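Lmo2125 protein (Listeria monocytogenes serovar 1/2a, PDB 5TU0) binds maltose, probably as the extracellular, membrane-tethered lipoprotein receptor that delivers the sugar to a maltose transporter. Local coordinates at residues A[6-11]-A[33-38]; A[14-19]-A[42-47]; A[111-116]-A[309-314]; A[144-149]-A[209-214]; A[349-354]-A[378-383]. The protein carries 2 engineered substitutions. One frame throughout, in Å; residues are numbered along the deposited sequence.

Contact 1 (A[6-11]-A[33-38])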
# COMPACT_ATOMS: atom_id res chain seq x y z
N SER A 6 -35.65 17.06 -16.48
CA SER A 6 -36.63 15.94 -16.61
C SER A 6 -35.92 14.61 -16.89
O SER A 6 -35.68 13.82 -15.97
CB SER A 6 -37.67 16.25 -17.71
OG SER A 6 -38.40 17.42 -17.40
N ASP A 7 -35.56 14.38 -18.16
CA ASP A 7 -34.88 13.16 -18.58
C ASP A 7 -33.37 13.41 -18.59
O ASP A 7 -32.60 12.67 -19.23
CB ASP A 7 -35.34 12.75 -19.99
CG ASP A 7 -36.86 12.72 -20.14
OD1 ASP A 7 -37.58 13.34 -19.32
OD2 ASP A 7 -37.34 12.11 -21.12
N GLU A 8 -32.95 14.45 -17.87
CA GLU A 8 -31.56 14.86 -17.81
C GLU A 8 -30.82 13.90 -16.86
O GLU A 8 -30.85 14.06 -15.65
CB GLU A 8 -31.51 16.33 -17.36
CG GLU A 8 -32.36 17.24 -18.26
CD GLU A 8 -32.51 18.67 -17.77
OE1 GLU A 8 -33.48 19.34 -18.20
OE2 GLU A 8 -31.69 19.14 -16.95
N LYS A 9 -30.21 12.88 -17.49
CA LYS A 9 -29.45 11.76 -16.87
C LYS A 9 -28.88 11.89 -15.44
O LYS A 9 -28.70 12.98 -14.91
CB LYS A 9 -28.33 11.34 -17.83
CG LYS A 9 -27.34 12.46 -18.11
CD LYS A 9 -26.42 12.18 -19.30
CE LYS A 9 -27.15 12.32 -20.63
NZ LYS A 9 -26.21 12.14 -21.77
N THR A 10 -28.59 10.74 -14.84
CA THR A 10 -28.10 10.67 -13.46
C THR A 10 -26.95 9.64 -13.31
O THR A 10 -26.84 8.70 -14.11
CB THR A 10 -29.27 10.39 -12.49
OG1 THR A 10 -28.81 10.39 -11.12
CG2 THR A 10 -29.97 9.07 -12.83
N LEU A 11 -26.11 9.85 -12.29
CA LEU A 11 -24.93 9.02 -12.02
C LEU A 11 -24.84 8.73 -10.52
O LEU A 11 -24.90 9.64 -9.70
CB LEU A 11 -23.67 9.78 -12.44
CG LEU A 11 -22.35 9.01 -12.30
CD1 LEU A 11 -22.20 8.02 -13.45
CD2 LEU A 11 -21.17 9.96 -12.27
N ASP A 33 -21.48 21.04 -15.58
CA ASP A 33 -20.71 20.88 -16.80
C ASP A 33 -21.28 19.81 -17.72
O ASP A 33 -21.07 19.88 -18.92
CB ASP A 33 -19.25 20.53 -16.44
CG ASP A 33 -18.29 20.73 -17.60
OD1 ASP A 33 -18.46 21.72 -18.34
OD2 ASP A 33 -17.34 19.92 -17.72
N ASN A 34 -22.04 18.86 -17.17
CA ASN A 34 -22.54 17.74 -17.96
C ASN A 34 -24.06 17.56 -18.01
O ASN A 34 -24.53 16.62 -18.64
CB ASN A 34 -21.88 16.45 -17.44
CG ASN A 34 -20.38 16.47 -17.61
OD1 ASN A 34 -19.86 16.23 -18.70
ND2 ASN A 34 -19.66 16.73 -16.53
N ASP A 35 -24.82 18.45 -17.37
CA ASP A 35 -26.28 18.36 -17.33
C ASP A 35 -26.70 16.99 -16.75
O ASP A 35 -27.51 16.28 -17.34
CB ASP A 35 -26.88 18.61 -18.72
CG ASP A 35 -28.40 18.79 -18.69
OD1 ASP A 35 -28.98 18.86 -17.59
OD2 ASP A 35 -29.00 18.88 -19.79
N VAL A 36 -26.12 16.65 -15.60
CA VAL A 36 -26.36 15.39 -14.92
C VAL A 36 -26.62 15.64 -13.44
O VAL A 36 -26.18 16.68 -12.90
CB VAL A 36 -25.12 14.47 -15.04
CG1 VAL A 36 -25.32 13.15 -14.31
CG2 VAL A 36 -24.76 14.23 -16.50
N LYS A 37 -27.35 14.72 -12.80
CA LYS A 37 -27.56 14.79 -11.36
C LYS A 37 -26.72 13.65 -10.77
O LYS A 37 -26.85 12.51 -11.21
CB LYS A 37 -29.03 14.65 -10.98
CG LYS A 37 -29.24 14.78 -9.47
CD LYS A 37 -30.66 15.05 -9.06
CE LYS A 37 -30.73 15.33 -7.56
NZ LYS A 37 -32.06 15.85 -7.13
N VAL A 38 -25.83 13.97 -9.84
CA VAL A 38 -25.00 12.98 -9.20
C VAL A 38 -25.64 12.63 -7.86
O VAL A 38 -25.93 13.51 -7.07
CB VAL A 38 -23.56 13.50 -8.96
CG1 VAL A 38 -22.74 12.51 -8.14
CG2 VAL A 38 -22.88 13.80 -10.29
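Glu8 and Asp35 turn their carboxylates against each other across the outer end of this contact. Glu8 OE2 comes to 2.8 Å from Asp35 OD1, with the two carboxylate planes 67° apart. At that separation one of the acids probably holds a proton. Asp35, the first residue to leave helix 17-34, has positive phi and carries its CG anti to the backbone N.

One residue further in, the meeting is apolar. The Lys9 side chain slants across Val36, its CG 3.5 Å from Val36 CG2 and its CD slightly farther from the same methyl. The two methyls of Val36 serve different neighbours: CG2 takes the Lys9 side chain, while CG1 lies against Lys9 O and Thr10 CA and approaches Leu11 CB at 4.2 Å.

These residues open the parallel pairing of strands 10-15 and 37-42, the two strands of a right-handed beta-alpha-beta unit whose connection is helix 17-34. Thr10 is paired with Lys37 and Leu11 with Val38.

Lys37 N donates to Lys9 O at 3.0 Å. Lys37 O is gripped twice, by Leu11 N at 3.0 Å and by Thr10 OG1 at 2.9 Å. The hydroxyl approaches from above the carbonyl plane, 40° out of it. Thr10 OG1 can do this because it is anti to its own backbone N (chi1 -177°). On the Leu11 and Val38 face the sheet is buried, and helix 285-295 covers it through Trp291, which touches Leu11, while Val287 of that helix touches Val36.

Contact 2 (A[14-19]-A[42-47])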
# COMPACT_ATOMS: atom_id res chain seq x y z
N SER A 14 -20.61 5.86 -5.33
CA SER A 14 -20.54 5.24 -4.01
C SER A 14 -19.14 5.35 -3.43
O SER A 14 -18.16 4.92 -4.05
CB SER A 14 -20.96 3.77 -4.05
OG SER A 14 -21.05 3.23 -2.74
N VAL A 15 -19.05 5.89 -2.22
CA VAL A 15 -17.76 6.03 -1.57
C VAL A 15 -17.85 5.76 -0.09
O VAL A 15 -18.92 5.81 0.51
CB VAL A 15 -17.13 7.44 -1.78
CG1 VAL A 15 -16.71 7.64 -3.22
CG2 VAL A 15 -18.05 8.57 -1.30
N ASP A 16 -16.70 5.45 0.49
CA ASP A 16 -16.55 5.26 1.90
C ASP A 16 -16.87 6.58 2.61
O ASP A 16 -16.74 7.65 2.02
CB ASP A 16 -15.12 4.85 2.19
CG ASP A 16 -14.91 4.46 3.60
OD1 ASP A 16 -14.86 5.37 4.47
OD2 ASP A 16 -14.77 3.24 3.82
N ALA A 17 -17.25 6.48 3.87
CA ALA A 17 -17.59 7.65 4.68
C ALA A 17 -16.56 8.77 4.62
O ALA A 17 -16.94 9.95 4.56
CB ALA A 17 -17.81 7.24 6.13
N GLY A 18 -15.28 8.41 4.60
CA GLY A 18 -14.21 9.40 4.57
C GLY A 18 -14.11 10.25 3.32
O GLY A 18 -13.39 11.23 3.30
N TYR A 19 -14.83 9.88 2.27
CA TYR A 19 -14.80 10.64 1.03
C TYR A 19 -16.14 11.29 0.69
O TYR A 19 -16.23 12.01 -0.30
CB TYR A 19 -14.39 9.75 -0.13
CG TYR A 19 -13.08 9.04 0.07
CD1 TYR A 19 -11.91 9.76 0.22
CD2 TYR A 19 -13.01 7.65 0.09
CE1 TYR A 19 -10.69 9.11 0.41
CE2 TYR A 19 -11.80 7.00 0.29
CZ TYR A 19 -10.64 7.73 0.44
OH TYR A 19 -9.45 7.09 0.63
N GLU A 42 -23.09 6.54 0.58
CA GLU A 42 -21.99 6.18 1.45
C GLU A 42 -22.07 4.70 1.76
O GLU A 42 -23.12 4.19 2.16
CB GLU A 42 -22.01 7.01 2.74
CG GLU A 42 -20.78 6.79 3.64
CD GLU A 42 -20.76 5.43 4.34
OE1 GLU A 42 -21.85 4.96 4.73
OE2 GLU A 42 -19.65 4.83 4.54
N LYS A 43 -20.95 4.01 1.58
CA LYS A 43 -20.87 2.59 1.88
C LYS A 43 -19.42 2.16 1.95
O LYS A 43 -18.59 2.61 1.17
CB LYS A 43 -21.63 1.78 0.83
CG LYS A 43 -21.74 0.29 1.11
CD LYS A 43 -22.76 -0.33 0.16
CE LYS A 43 -22.76 -1.85 0.20
NZ LYS A 43 -23.18 -2.38 1.52
N ASP A 44 -19.10 1.29 2.91
CA ASP A 44 -17.75 0.75 3.04
C ASP A 44 -17.22 0.32 1.66
O ASP A 44 -17.93 -0.35 0.91
CB ASP A 44 -17.77 -0.42 4.03
CG ASP A 44 -16.41 -1.06 4.19
OD1 ASP A 44 -16.08 -1.99 3.42
OD2 ASP A 44 -15.70 -0.66 5.13
N MET A 45 -15.98 0.70 1.35
CA MET A 45 -15.39 0.43 0.03
C MET A 45 -15.36 -1.05 -0.32
O MET A 45 -15.76 -1.46 -1.41
CB MET A 45 -13.97 1.02 -0.06
CG MET A 45 -13.33 0.94 -1.46
SD MET A 45 -11.62 1.53 -1.57
CE MET A 45 -10.77 0.27 -0.63
N PHE A 46 -14.88 -1.86 0.62
CA PHE A 46 -14.80 -3.29 0.41
C PHE A 46 -16.17 -3.98 0.35
O PHE A 46 -16.35 -4.87 -0.45
CB PHE A 46 -13.88 -3.92 1.45
CG PHE A 46 -12.46 -3.42 1.36
CD1 PHE A 46 -11.62 -3.82 0.31
CD2 PHE A 46 -11.93 -2.56 2.33
CE1 PHE A 46 -10.30 -3.38 0.24
CE2 PHE A 46 -10.61 -2.12 2.26
CZ PHE A 46 -9.80 -2.53 1.22
N GLU A 47 -17.14 -3.54 1.16
CA GLU A 47 -18.48 -4.12 1.11
C GLU A 47 -19.13 -3.87 -0.26
O GLU A 47 -19.78 -4.74 -0.82
CB GLU A 47 -19.37 -3.59 2.23
CG GLU A 47 -18.98 -4.10 3.60
CD GLU A 47 -19.92 -3.62 4.70
OE1 GLU A 47 -21.02 -3.14 4.38
OE2 GLU A 47 -19.54 -3.75 5.89
O HOH W 1 -18.70 2.51 -1.50
O HOH W 2 -16.48 1.85 6.15
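Lys43 O is held by a water that also bonds Ser14 OG: the water donates to the carbonyl at 2.7 Å and lies 2.8 Å from the hydroxyl. The amide of the same residue, Lys43 N, gives the direct bond between the segments, to Val15 O at 2.9 Å. That donor stands 39° out of the carbonyl plane of Val15, and Glu42 CA adds a CA-H...O contact to the same oxygen. Val15 and Glu42 form the parallel bridge where strands 10-15 and 37-42 finish side by side.

Past the bridge the chains part, and each enters a helix through an aspartate at its N-cap. Asp16 OD1 accepts from Gly18 N with its anti lone pair, the N-H...O angle being 171°. Asp44 OD1 accepts from Glu47 N in the same manner, at 2.9 Å. The other oxygens of the two carboxylates, Asp16 OD2 and Asp44 OD2, lie 4.2 Å apart, and a second water donates to both.

Glu42 folds back at chi2 (-72°), which directs its CD toward the start of the first helix. There CG lies 3.5 Å from Ala17 CA, and OE2 is 3.4 Å from Ala17 CB.

Three acidic side chains are therefore gathered around two helix starts. The capping N-H groups and the bridging water probably offset part of the repulsion, while the closeness of the acids pulls the other way and would disfavour full ionisation.

Contact 3 (A[111-116]-A[309-314])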
# COMPACT_ATOMS: atom_id res chain seq x y z
N ALA A 111 -6.07 7.47 -8.33
CA ALA A 111 -6.50 8.62 -7.56
C ALA A 111 -5.67 8.94 -6.31
O ALA A 111 -5.46 10.12 -6.00
CB ALA A 111 -7.94 8.39 -7.16
N ILE A 112 -5.21 7.90 -5.61
CA ILE A 112 -4.47 8.05 -4.37
C ILE A 112 -3.30 7.09 -4.36
O ILE A 112 -3.44 5.96 -4.80
CB ILE A 112 -5.38 7.71 -3.16
CG1 ILE A 112 -6.52 8.73 -3.03
CG2 ILE A 112 -4.58 7.65 -1.85
CD1 ILE A 112 -7.53 8.41 -1.95
N ILE A 113 -2.15 7.56 -3.88
CA ILE A 113 -0.99 6.69 -3.74
C ILE A 113 -0.62 6.61 -2.28
O ILE A 113 -0.87 7.53 -1.53
CB ILE A 113 0.25 7.16 -4.55
CG1 ILE A 113 0.71 8.58 -4.14
CG2 ILE A 113 -0.05 7.08 -6.04
CD1 ILE A 113 2.16 8.89 -4.46
N GLU A 114 -0.04 5.49 -1.89
CA GLU A 114 0.46 5.33 -0.55
C GLU A 114 1.48 4.22 -0.48
O GLU A 114 1.49 3.34 -1.33
CB GLU A 114 -0.66 5.10 0.47
CG GLU A 114 -1.54 3.90 0.24
CD GLU A 114 -2.42 3.59 1.44
OE1 GLU A 114 -2.56 4.45 2.36
OE2 GLU A 114 -2.97 2.46 1.48
N THR A 115 2.36 4.30 0.50
CA THR A 115 3.34 3.27 0.70
C THR A 115 3.86 3.44 2.11
O THR A 115 3.51 4.41 2.80
CB THR A 115 4.51 3.34 -0.33
OG1 THR A 115 5.34 2.19 -0.19
CG2 THR A 115 5.36 4.59 -0.14
N LEU A 116 4.66 2.49 2.54
CA LEU A 116 5.26 2.51 3.86
C LEU A 116 6.28 3.63 3.99
O LEU A 116 6.97 3.99 3.04
CB LEU A 116 5.91 1.17 4.18
CG LEU A 116 4.99 -0.04 4.33
CD1 LEU A 116 5.83 -1.25 4.71
CD2 LEU A 116 3.92 0.20 5.38
N ASN A 309 -5.98 14.76 3.14
CA ASN A 309 -4.53 14.56 3.32
C ASN A 309 -4.01 13.29 2.63
O ASN A 309 -2.88 12.89 2.87
CB ASN A 309 -4.09 14.61 4.81
CG ASN A 309 -4.07 16.02 5.38
OD1 ASN A 309 -3.49 16.26 6.42
ND2 ASN A 309 -4.70 16.96 4.69
N GLU A 310 -4.81 12.68 1.76
CA GLU A 310 -4.34 11.53 1.00
C GLU A 310 -3.59 12.04 -0.21
O GLU A 310 -4.00 13.00 -0.84
CB GLU A 310 -5.49 10.59 0.66
CG GLU A 310 -6.08 10.00 1.94
CD GLU A 310 -6.93 8.79 1.73
OE1 GLU A 310 -6.43 7.82 1.15
OE2 GLU A 310 -8.09 8.79 2.17
N VAL A 311 -2.46 11.41 -0.51
CA VAL A 311 -1.59 11.85 -1.58
C VAL A 311 -2.15 11.57 -2.96
O VAL A 311 -2.44 10.42 -3.29
CB VAL A 311 -0.19 11.23 -1.43
CG1 VAL A 311 0.73 11.73 -2.52
CG2 VAL A 311 0.37 11.54 -0.05
N PRO A 312 -2.28 12.62 -3.80
CA PRO A 312 -2.84 12.42 -5.14
C PRO A 312 -1.97 11.62 -6.10
O PRO A 312 -0.75 11.70 -6.05
CB PRO A 312 -2.96 13.84 -5.70
CG PRO A 312 -2.76 14.76 -4.56
CD PRO A 312 -2.01 14.03 -3.50
N ALA A 313 -2.63 10.89 -6.99
CA ALA A 313 -1.98 10.13 -8.05
C ALA A 313 -1.58 11.08 -9.18
O ALA A 313 -0.50 10.94 -9.75
CB ALA A 313 -2.91 9.06 -8.59
N ASN A 314 -2.44 12.04 -9.50
CA ASN A 314 -2.18 13.03 -10.56
C ASN A 314 -0.89 13.77 -10.20
O ASN A 314 -0.79 14.32 -9.11
CB ASN A 314 -3.40 13.99 -10.70
CG ASN A 314 -3.21 15.04 -11.77
OD1 ASN A 314 -2.21 15.75 -11.79
ND2 ASN A 314 -4.21 15.19 -12.66
O HOH W 3 -1.93 8.85 0.86
O HOH W 4 -3.76 7.09 1.59
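Glu114 of the maltose pocket, which touches both glucose units, belongs to strand 105-121, and this contact pairs that strand with the short strand 311-312. A water links the pocket residue to the partner segment, donating to Glu114 OE1 at 3.0 Å and to Glu310 OE1 at 2.8 Å. The other oxygen of Glu310, OE2, is probably hydrogen-bonded to Tyr19 OH, so both oxygens of that carboxylate have partners.

The pairing is antiparallel, with Ile112 and Pro312 as a non-hydrogen-bonded pair. Ile113 N donates to Val311 O at 2.9 Å, and Ala313 N donates to Ala111 O at 3.1 Å. A second water spans Ile113 O and Val311 N, accepting from the amide and donating to the carbonyl.

Among the side chains, Ile112 CD1 lies over a face of the Glu310 carboxylate, 3.3 Å from Glu310 OE1. Ile113 turns to Val311 instead: CG1 of Ile113 sits between its backbone N and carbonyl carbon (chi1 59°) and meets Val311 CG1 at 3.5 Å.

Ala111 and Ile112 of strand 105-121 both face Lys274 of strand 272-278, a classic beta bulge. Helix 327-336 packs on Val311 and Ile113, helix 315-323 lies against Pro312, and helix 298-308 reaches Ile112 through Leu304 and Pro312 through Tyr305.

Contact 4 (A[144-149]-A[209-214])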
# COMPACT_ATOMS: atom_id res chain seq x y z
N PHE A 144 16.77 3.05 24.96
CA PHE A 144 15.68 2.26 24.38
C PHE A 144 15.76 0.77 24.74
O PHE A 144 15.13 -0.06 24.10
CB PHE A 144 15.66 2.44 22.86
CG PHE A 144 15.71 3.87 22.42
CD1 PHE A 144 14.71 4.75 22.81
CD2 PHE A 144 16.75 4.33 21.63
CE1 PHE A 144 14.75 6.08 22.43
CE2 PHE A 144 16.79 5.66 21.24
CZ PHE A 144 15.78 6.54 21.64
N ALA A 145 16.53 0.44 25.77
CA ALA A 145 16.68 -0.94 26.22
C ALA A 145 15.32 -1.50 26.66
O ALA A 145 14.48 -0.76 27.19
CB ALA A 145 17.68 -1.04 27.37
N PHE A 146 15.12 -2.78 26.39
CA PHE A 146 13.90 -3.49 26.76
C PHE A 146 14.36 -4.38 27.90
O PHE A 146 14.74 -5.53 27.71
CB PHE A 146 13.40 -4.28 25.55
CG PHE A 146 12.04 -4.89 25.75
CD1 PHE A 146 10.90 -4.11 25.60
CD2 PHE A 146 11.90 -6.22 26.03
CE1 PHE A 146 9.64 -4.66 25.74
CE2 PHE A 146 10.65 -6.78 26.19
CZ PHE A 146 9.52 -6.00 26.05
N THR A 147 14.35 -3.80 29.10
CA THR A 147 14.95 -4.42 30.29
C THR A 147 14.46 -5.81 30.74
O THR A 147 15.22 -6.53 31.40
CB THR A 147 14.90 -3.44 31.48
OG1 THR A 147 13.55 -3.00 31.67
CG2 THR A 147 15.78 -2.22 31.19
N SER A 148 13.24 -6.18 30.39
CA SER A 148 12.74 -7.51 30.76
C SER A 148 13.43 -8.65 29.99
O SER A 148 13.28 -9.81 30.35
CB SER A 148 11.23 -7.60 30.56
OG SER A 148 10.90 -7.28 29.23
N GLU A 149 14.17 -8.32 28.92
CA GLU A 149 14.90 -9.31 28.12
C GLU A 149 16.31 -8.78 27.90
O GLU A 149 16.50 -7.75 27.22
CB GLU A 149 14.20 -9.57 26.78
CG GLU A 149 12.78 -10.11 26.94
CD GLU A 149 12.04 -10.33 25.62
OE1 GLU A 149 12.69 -10.43 24.55
OE2 GLU A 149 10.79 -10.42 25.68
N VAL A 209 18.65 -8.35 18.32
CA VAL A 209 18.26 -7.04 18.84
C VAL A 209 16.88 -7.00 19.48
O VAL A 209 16.71 -6.52 20.58
CB VAL A 209 18.20 -6.04 17.65
CG1 VAL A 209 17.66 -4.67 18.06
CG2 VAL A 209 19.55 -5.91 16.98
N TRP A 210 15.89 -7.52 18.78
CA TRP A 210 14.52 -7.36 19.23
C TRP A 210 13.97 -8.23 20.36
O TRP A 210 14.40 -9.38 20.55
CB TRP A 210 13.57 -7.47 18.03
CG TRP A 210 13.64 -6.36 17.08
CD1 TRP A 210 13.98 -5.05 17.34
CD2 TRP A 210 13.22 -6.40 15.71
NE1 TRP A 210 13.86 -4.30 16.19
CE2 TRP A 210 13.40 -5.10 15.18
CE3 TRP A 210 12.77 -7.42 14.86
CZ2 TRP A 210 13.11 -4.79 13.85
CZ3 TRP A 210 12.47 -7.10 13.52
CH2 TRP A 210 12.65 -5.80 13.04
N PRO A 211 12.99 -7.68 21.10
CA PRO A 211 12.24 -8.45 22.08
C PRO A 211 11.56 -9.63 21.38
O PRO A 211 11.19 -9.52 20.18
CB PRO A 211 11.18 -7.46 22.58
CG PRO A 211 11.74 -6.13 22.34
CD PRO A 211 12.61 -6.26 21.12
N LYS A 212 11.41 -10.72 22.11
CA LYS A 212 10.79 -11.96 21.61
C LYS A 212 9.44 -11.73 20.99
O LYS A 212 9.10 -12.36 19.99
CB LYS A 212 10.67 -12.99 22.73
CG LYS A 212 10.27 -14.38 22.27
CD LYS A 212 11.28 -14.91 21.28
CE LYS A 212 11.13 -16.39 21.05
NZ LYS A 212 12.15 -16.86 20.07
N GLY A 213 8.67 -10.82 21.56
CA GLY A 213 7.35 -10.48 21.03
C GLY A 213 7.31 -10.09 19.56
O GLY A 213 6.28 -10.21 18.92
N MET A 214 8.44 -9.62 19.01
CA MET A 214 8.47 -9.22 17.59
C MET A 214 8.28 -10.40 16.61
O MET A 214 7.93 -10.20 15.43
CB MET A 214 9.75 -8.44 17.27
CG MET A 214 9.81 -7.06 17.89
SD MET A 214 8.56 -5.93 17.24
CE MET A 214 9.23 -5.68 15.61
O HOH W 5 8.90 -9.97 24.13
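Phe146 carries its CG anti to the backbone N (chi1 -171°) and Glu149 carries its CG anti to the carbonyl carbon (chi1 -60°), torsions that set both CG atoms off toward the segment 209-214. The two residues are the ends of a type I beta turn, closed by Glu149 N to Phe146 O, which brings them to the same side.

Pro211 CG lies over a face of the Phe146 ring, 3.8 Å from the ring centroid and 16° off the normal, a CH-pi contact. It is displaced toward the CG end of the ring, 3.6 Å from Phe146 CG, while Pro211 CB lies by CD2 and CE2 at 3.7 Å.

The extended chain of Glu149 beyond CG gives its carboxylate the reach to place OE1 where its syn lone pair accepts from Lys212 N at 2.8 Å. Gly213 N is reached through a water, whose link to OE2 is unusually short and doubtful in detail.

A proline-aromatic CH-pi contact and a carboxylate accepting from the first amide of the 3-10 turn 212-214 thus join the loop after helix 132-138 to the one after helix 193-208, at the periphery of this solute-binding fold.

Contact 5 (A[349-354]-A[378-383])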
# COMPACT_ATOMS: atom_id res chain seq x y z
N SER A 349 -2.64 -14.50 -4.74
CA SER A 349 -3.32 -15.06 -3.58
C SER A 349 -2.52 -16.19 -2.92
O SER A 349 -2.64 -16.37 -1.73
CB SER A 349 -4.72 -15.56 -3.94
OG SER A 349 -4.64 -16.68 -4.81
N GLU A 350 -1.68 -16.91 -3.68
CA GLU A 350 -0.91 -18.03 -3.15
C GLU A 350 0.39 -17.59 -2.47
O GLU A 350 0.97 -18.32 -1.70
CB GLU A 350 -0.63 -19.05 -4.26
CG GLU A 350 -1.90 -19.46 -5.00
CD GLU A 350 -2.99 -19.93 -4.05
OE1 GLU A 350 -2.69 -20.75 -3.15
OE2 GLU A 350 -4.13 -19.46 -4.20
N VAL A 351 0.82 -16.37 -2.75
CA VAL A 351 2.05 -15.86 -2.14
C VAL A 351 1.95 -15.66 -0.62
O VAL A 351 2.88 -15.98 0.10
CB VAL A 351 2.48 -14.56 -2.84
CG1 VAL A 351 3.69 -13.92 -2.16
CG2 VAL A 351 2.80 -14.85 -4.30
N TRP A 352 0.80 -15.17 -0.15
CA TRP A 352 0.62 -14.82 1.29
C TRP A 352 0.91 -15.90 2.33
O TRP A 352 1.75 -15.68 3.21
CB TRP A 352 -0.76 -14.19 1.51
CG TRP A 352 -0.94 -12.98 0.66
CD1 TRP A 352 -1.76 -12.85 -0.43
CD2 TRP A 352 -0.23 -11.74 0.77
NE1 TRP A 352 -1.62 -11.60 -0.97
CE2 TRP A 352 -0.68 -10.90 -0.26
CE3 TRP A 352 0.74 -11.24 1.67
CZ2 TRP A 352 -0.21 -9.60 -0.43
CZ3 TRP A 352 1.22 -9.95 1.50
CH2 TRP A 352 0.74 -9.14 0.46
N THR A 353 0.27 -17.06 2.24
CA THR A 353 0.52 -18.13 3.21
C THR A 353 1.95 -18.65 3.12
O THR A 353 2.59 -18.90 4.16
CB THR A 353 -0.50 -19.27 3.07
OG1 THR A 353 -0.54 -19.73 1.72
CG2 THR A 353 -1.88 -18.77 3.46
N GLY A 354 2.46 -18.80 1.90
CA GLY A 354 3.84 -19.25 1.70
C GLY A 354 4.86 -18.25 2.24
O GLY A 354 5.88 -18.65 2.85
N LYS A 378 8.56 -23.49 -2.77
CA LYS A 378 8.01 -24.75 -3.26
C LYS A 378 6.52 -24.85 -2.90
O LYS A 378 5.73 -25.34 -3.70
CB LYS A 378 8.80 -25.97 -2.73
CG LYS A 378 8.28 -27.28 -3.30
CD LYS A 378 9.30 -28.43 -3.17
CE LYS A 378 8.87 -29.62 -4.02
NZ LYS A 378 9.95 -30.64 -4.14
N VAL A 379 6.14 -24.35 -1.73
CA VAL A 379 4.72 -24.35 -1.33
C VAL A 379 3.91 -23.47 -2.29
O VAL A 379 2.84 -23.87 -2.77
CB VAL A 379 4.54 -23.84 0.12
CG1 VAL A 379 3.08 -23.55 0.45
CG2 VAL A 379 5.11 -24.83 1.12
N ILE A 380 4.43 -22.29 -2.58
CA ILE A 380 3.72 -21.35 -3.45
C ILE A 380 3.57 -21.92 -4.87
O ILE A 380 2.47 -21.91 -5.43
CB ILE A 380 4.46 -19.99 -3.46
CG1 ILE A 380 4.47 -19.36 -2.05
CG2 ILE A 380 3.80 -19.04 -4.45
CD1 ILE A 380 5.36 -18.15 -1.92
N GLU A 381 4.68 -22.41 -5.43
CA GLU A 381 4.74 -23.01 -6.77
C GLU A 381 3.74 -24.13 -6.94
O GLU A 381 3.06 -24.21 -7.97
CB GLU A 381 6.12 -23.61 -7.03
CG GLU A 381 7.21 -22.61 -7.30
CD GLU A 381 8.57 -23.26 -7.50
OE1 GLU A 381 8.77 -24.43 -7.12
OE2 GLU A 381 9.43 -22.56 -8.05
N ASP A 382 3.68 -25.00 -5.94
CA ASP A 382 2.78 -26.13 -5.98
C ASP A 382 1.34 -25.67 -5.93
O ASP A 382 0.51 -26.19 -6.67
CB ASP A 382 3.11 -27.16 -4.88
CG ASP A 382 4.42 -27.92 -5.16
OD1 ASP A 382 5.00 -27.74 -6.26
OD2 ASP A 382 4.87 -28.70 -4.29
N ASN A 383 1.04 -24.68 -5.09
CA ASN A 383 -0.33 -24.12 -5.05
C ASN A 383 -0.72 -23.45 -6.36
O ASN A 383 -1.86 -23.59 -6.80
CB ASN A 383 -0.50 -23.16 -3.88
CG ASN A 383 -0.68 -23.87 -2.56
OD1 ASN A 383 -1.23 -24.98 -2.51
ND2 ASN A 383 -0.25 -23.24 -1.48
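Apolar packing centres on Ile380, which fits against the backbone of helix 349-354. With CG1 anti to the carbonyl carbon (chi1 -62°), that atom lies 3.7 Å from Glu350 O and 3.8 Å from Gly354 CA. Ile380 CD1 reaches on to Val351 O at 3.9 Å. Gly354 has no side chain, and this lets Ile380 come down onto its CA; the CA atoms of the two residues are 5.6 Å apart. Val351, whose CB points away from the partner helix, still offers CG2 to Ile380 CG2 at 4.3 Å.

Beside this, Glu350 meets the aliphatic part of Asn383. Glu350 is bent at chi2, and its OE1 sits 3.3 Å from Asn383 CB, its nearest neighbour in that residue, but 3.9 Å from Asn383 ND2. The two side chains cross at about a right angle, with carboxylate and amide planes 79° apart. They touch by packing, and no hydrogen bond joins the two segments. The charge of Glu350 is met by Lys387, further along the second helix, in a salt bridge to OE1.

The axes of segments 349-354 and 378-383 approach to 8.7 Å and run at 151° to each other, close to antiparallel. Strand 187-189 lies beside the pair, Ile188 touching Ile380. This is the packing of an antiparallel helical hairpin, formed by helices 348-363 and 369-387 at the C-terminal end of the chain.

In the fold
Contacts 1 and 2 lie at the two ends of one beta-alpha-beta unit, their centres 22 Å apart, and their segments alternate along the chain. Contact 2 is the inner one and touches contact 3: Tyr19 OH is 2.7 Å from Glu310 OE2, a probable hydrogen bond, with the centres 17 Å apart. Contact 3 carries Glu114 of the maltose pocket, completed by Asp70, Tyr164 and Trp241. In contact 2 the side chain of Met45 is about 7 Å from a bound glucose. Contacts 1 and 4 stand on opposite sides of the chain's centre, 61 Å between their centres. Contact 5 lies 30 Å from contact 3, centre to centre, and the side chain of Val351 is about 11 Å from a bound glucose.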